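Local atomic coordinates of Fe-regulated protein B (Neisseria meningitidis, PDB entry 4AIP), a protein that probably carries iron across the meningococcal outer membrane as a TonB-dependent beta-barrel transporter. Residues T280-F285 against T345-N350. Sequence-based numbering, arbitrary orientation.
Sequences TVREEF and TGYAGN
Val281 and Thr345 bring the two backbones nearest each other, their CA atoms 5.9 Å apart; 280-285 is irregular and closes with a type I beta turn from Arg282 to Phe285, whereas 345-350 winds through a 3-10 turn at 346-348. Since no backbone hydrogen bond joins the segments, side chains make the contact, burying 190 Å² in all. Val281 points at the other loop and forks over it. Its CG1, anti to the backbone N (chi1 174°), packs at the ring edge of Tyr347, 3.9 Å from CD2 of that residue, and is as close to Thr345 CG2. Its other methyl, CG2, lies 3.8 Å from Thr345 OG1. That last approach is van der Waals contact, the hydroxyl being hydrogen-bonded to Asp342.

Tyr347 presents a ring edge to Val281 CG1 and Arg282 NE, both near the ring plane. The arginine chain, bent at chi3, crosses Tyr347 at about a right angle: NE is 3.4 Å from Tyr347 OH, and the N-H...O angle of 133° marks a weak hydrogen bond. The guanidinium and ring planes stand 77° apart, so the groups are not stacked; instead Tyr347 CE2 lies over one guanidinium face, 3.9 Å from Arg282 NE. Firmer polar anchoring of the arginine comes through NH1, bonded to Gln299 OE1 and Arg298 O. Within the 345-350 turn, Thr345 O accepts from both Ala348 N and Asn350 N.

Both segments belong to loops of the TonB-dependent receptor barrel: 280-285 follows strand 278-279 and leans on helix 296-299, and 345-350 links the antiparallel strands 325-339 and 355-371. The two loops meet the plug domain at His133, whose ring meets that of Tyr347, which touches Arg282, and whose ND1 is hydrogen-bonded to Glu284 OE2.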
loop_
_atom_site.group_PDB
_atom_site.type_symbol
_atom_site.label_atom_id
_atom_site.label_comp_id
_atom_site.label_asym_id
_atom_site.label_seq_id
_atom_site.Cartn_x
_atom_site.Cartn_y
_atom_site.Cartn_z
ATOM N N THR B 280 16.017 13.220 -4.943
ATOM C CA THR B 280 17.047 14.090 -4.451
ATOM C C THR B 280 16.424 15.444 -4.177
ATOM O O THR B 280 15.367 15.779 -4.718
ATOM C CB THR B 280 18.209 14.194 -5.487
ATOM O OG1 THR B 280 17.731 14.783 -6.701
ATOM C CG2 THR B 280 18.678 12.872 -5.862
ATOM N N VAL B 281 17.038 16.195 -3.276
ATOM C CA VAL B 281 16.622 17.567 -3.023
ATOM C C VAL B 281 16.914 18.094 -4.400
ATOM O O VAL B 281 17.950 17.747 -4.941
ATOM C CB VAL B 281 17.600 18.244 -2.022
ATOM C CG1 VAL B 281 17.270 19.769 -1.854
ATOM C CG2 VAL B 281 17.670 17.488 -0.670
ATOM N N ARG B 282 16.074 18.851 -5.053
ATOM C CA ARG B 282 16.531 19.245 -6.428
ATOM C C ARG B 282 16.467 18.151 -7.458
ATOM O O ARG B 282 17.504 17.634 -7.876
ATOM C CB ARG B 282 18.005 19.682 -6.465
ATOM C CG ARG B 282 18.346 20.981 -5.833
ATOM C CD ARG B 282 19.807 21.284 -6.059
ATOM N NE ARG B 282 20.373 22.028 -4.943
ATOM C CZ ARG B 282 20.831 21.483 -3.812
ATOM N NH1 ARG B 282 20.816 20.159 -3.635
ATOM N NH2 ARG B 282 21.304 22.268 -2.851
ATOM N N GLU B 283 15.279 17.845 -7.944
ATOM C CA GLU B 283 15.116 16.729 -8.873
ATOM C C GLU B 283 15.676 16.935 -10.283
ATOM O O GLU B 283 15.729 15.980 -11.095
ATOM C CB GLU B 283 13.658 16.366 -8.939
ATOM C CG GLU B 283 13.073 16.265 -7.556
ATOM C CD GLU B 283 11.693 15.694 -7.551
ATOM O OE1 GLU B 283 11.050 15.558 -8.645
ATOM O OE2 GLU B 283 11.243 15.391 -6.434
ATOM N N GLU B 284 16.107 18.159 -10.581
ATOM C CA GLU B 284 16.643 18.448 -11.914
ATOM C C GLU B 284 18.071 17.933 -12.086
ATOM O O GLU B 284 18.568 17.850 -13.183
ATOM C CB GLU B 284 16.507 19.932 -12.285
ATOM C CG GLU B 284 17.476 20.849 -11.543
ATOM C CD GLU B 284 17.391 22.328 -11.991
ATOM O OE1 GLU B 284 17.127 22.648 -13.188
ATOM O OE2 GLU B 284 17.605 23.189 -11.124
ATOM N N PHE B 285 18.713 17.591 -10.985
ATOM C CA PHE B 285 20.041 17.020 -10.995
ATOM C C PHE B 285 20.024 15.619 -10.368
ATOM O O PHE B 285 19.156 15.338 -9.540
ATOM C CB PHE B 285 20.967 17.894 -10.150
ATOM C CG PHE B 285 21.023 19.364 -10.548
ATOM C CD1 PHE B 285 21.334 19.760 -11.856
ATOM C CD2 PHE B 285 20.849 20.351 -9.579
ATOM C CE1 PHE B 285 21.389 21.107 -12.199
ATOM C CE2 PHE B 285 20.906 21.692 -9.913
ATOM C CZ PHE B 285 21.172 22.067 -11.227
ATOM N N THR B 345 17.314 19.097 3.363
ATOM C CA THR B 345 16.676 19.955 2.385
ATOM C C THR B 345 16.716 21.423 2.816
ATOM O O THR B 345 15.838 21.856 3.566
ATOM C CB THR B 345 15.209 19.535 2.179
ATOM O OG1 THR B 345 15.136 18.111 2.050
ATOM C CG2 THR B 345 14.606 20.192 0.930
ATOM N N GLY B 346 17.707 22.182 2.324
ATOM C CA GLY B 346 17.892 23.602 2.679
ATOM C C GLY B 346 16.636 24.418 2.463
ATOM O O GLY B 346 16.238 25.206 3.328
ATOM N N TYR B 347 15.988 24.171 1.315
ATOM C CA TYR B 347 14.829 24.957 0.843
ATOM C C TYR B 347 13.579 24.817 1.707
ATOM O O TYR B 347 12.747 25.711 1.725
ATOM C CB TYR B 347 14.498 24.616 -0.618
ATOM C CG TYR B 347 15.676 24.705 -1.544
ATOM C CD1 TYR B 347 16.137 25.942 -2.018
ATOM C CD2 TYR B 347 16.351 23.559 -1.950
ATOM C CE1 TYR B 347 17.257 26.028 -2.878
ATOM C CE2 TYR B 347 17.467 23.636 -2.811
ATOM C CZ TYR B 347 17.900 24.874 -3.260
ATOM O OH TYR B 347 18.959 24.959 -4.086
ATOM N N ALA B 348 13.459 23.693 2.397
ATOM C CA ALA B 348 12.339 23.458 3.299
ATOM C C ALA B 348 12.657 23.923 4.733
ATOM O O ALA B 348 11.868 23.708 5.657
ATOM C CB ALA B 348 11.890 21.966 3.255
ATOM N N GLY B 349 13.800 24.583 4.903
ATOM C CA GLY B 349 14.273 25.011 6.216
ATOM C C GLY B 349 14.901 23.898 7.029
ATOM O O GLY B 349 14.920 23.953 8.250
ATOM N N ASN B 350 15.420 22.883 6.349
ATOM C CA ASN B 350 16.080 21.741 7.012
ATOM C C ASN B 350 15.203 21.070 8.087
ATOM O O ASN B 350 15.656 20.665 9.154
ATOM C CB ASN B 350 17.479 22.146 7.540
ATOM C CG ASN B 350 18.391 22.634 6.429
ATOM O OD1 ASN B 350 18.912 21.836 5.659
ATOM N ND2 ASN B 350 18.576 23.942 6.334
#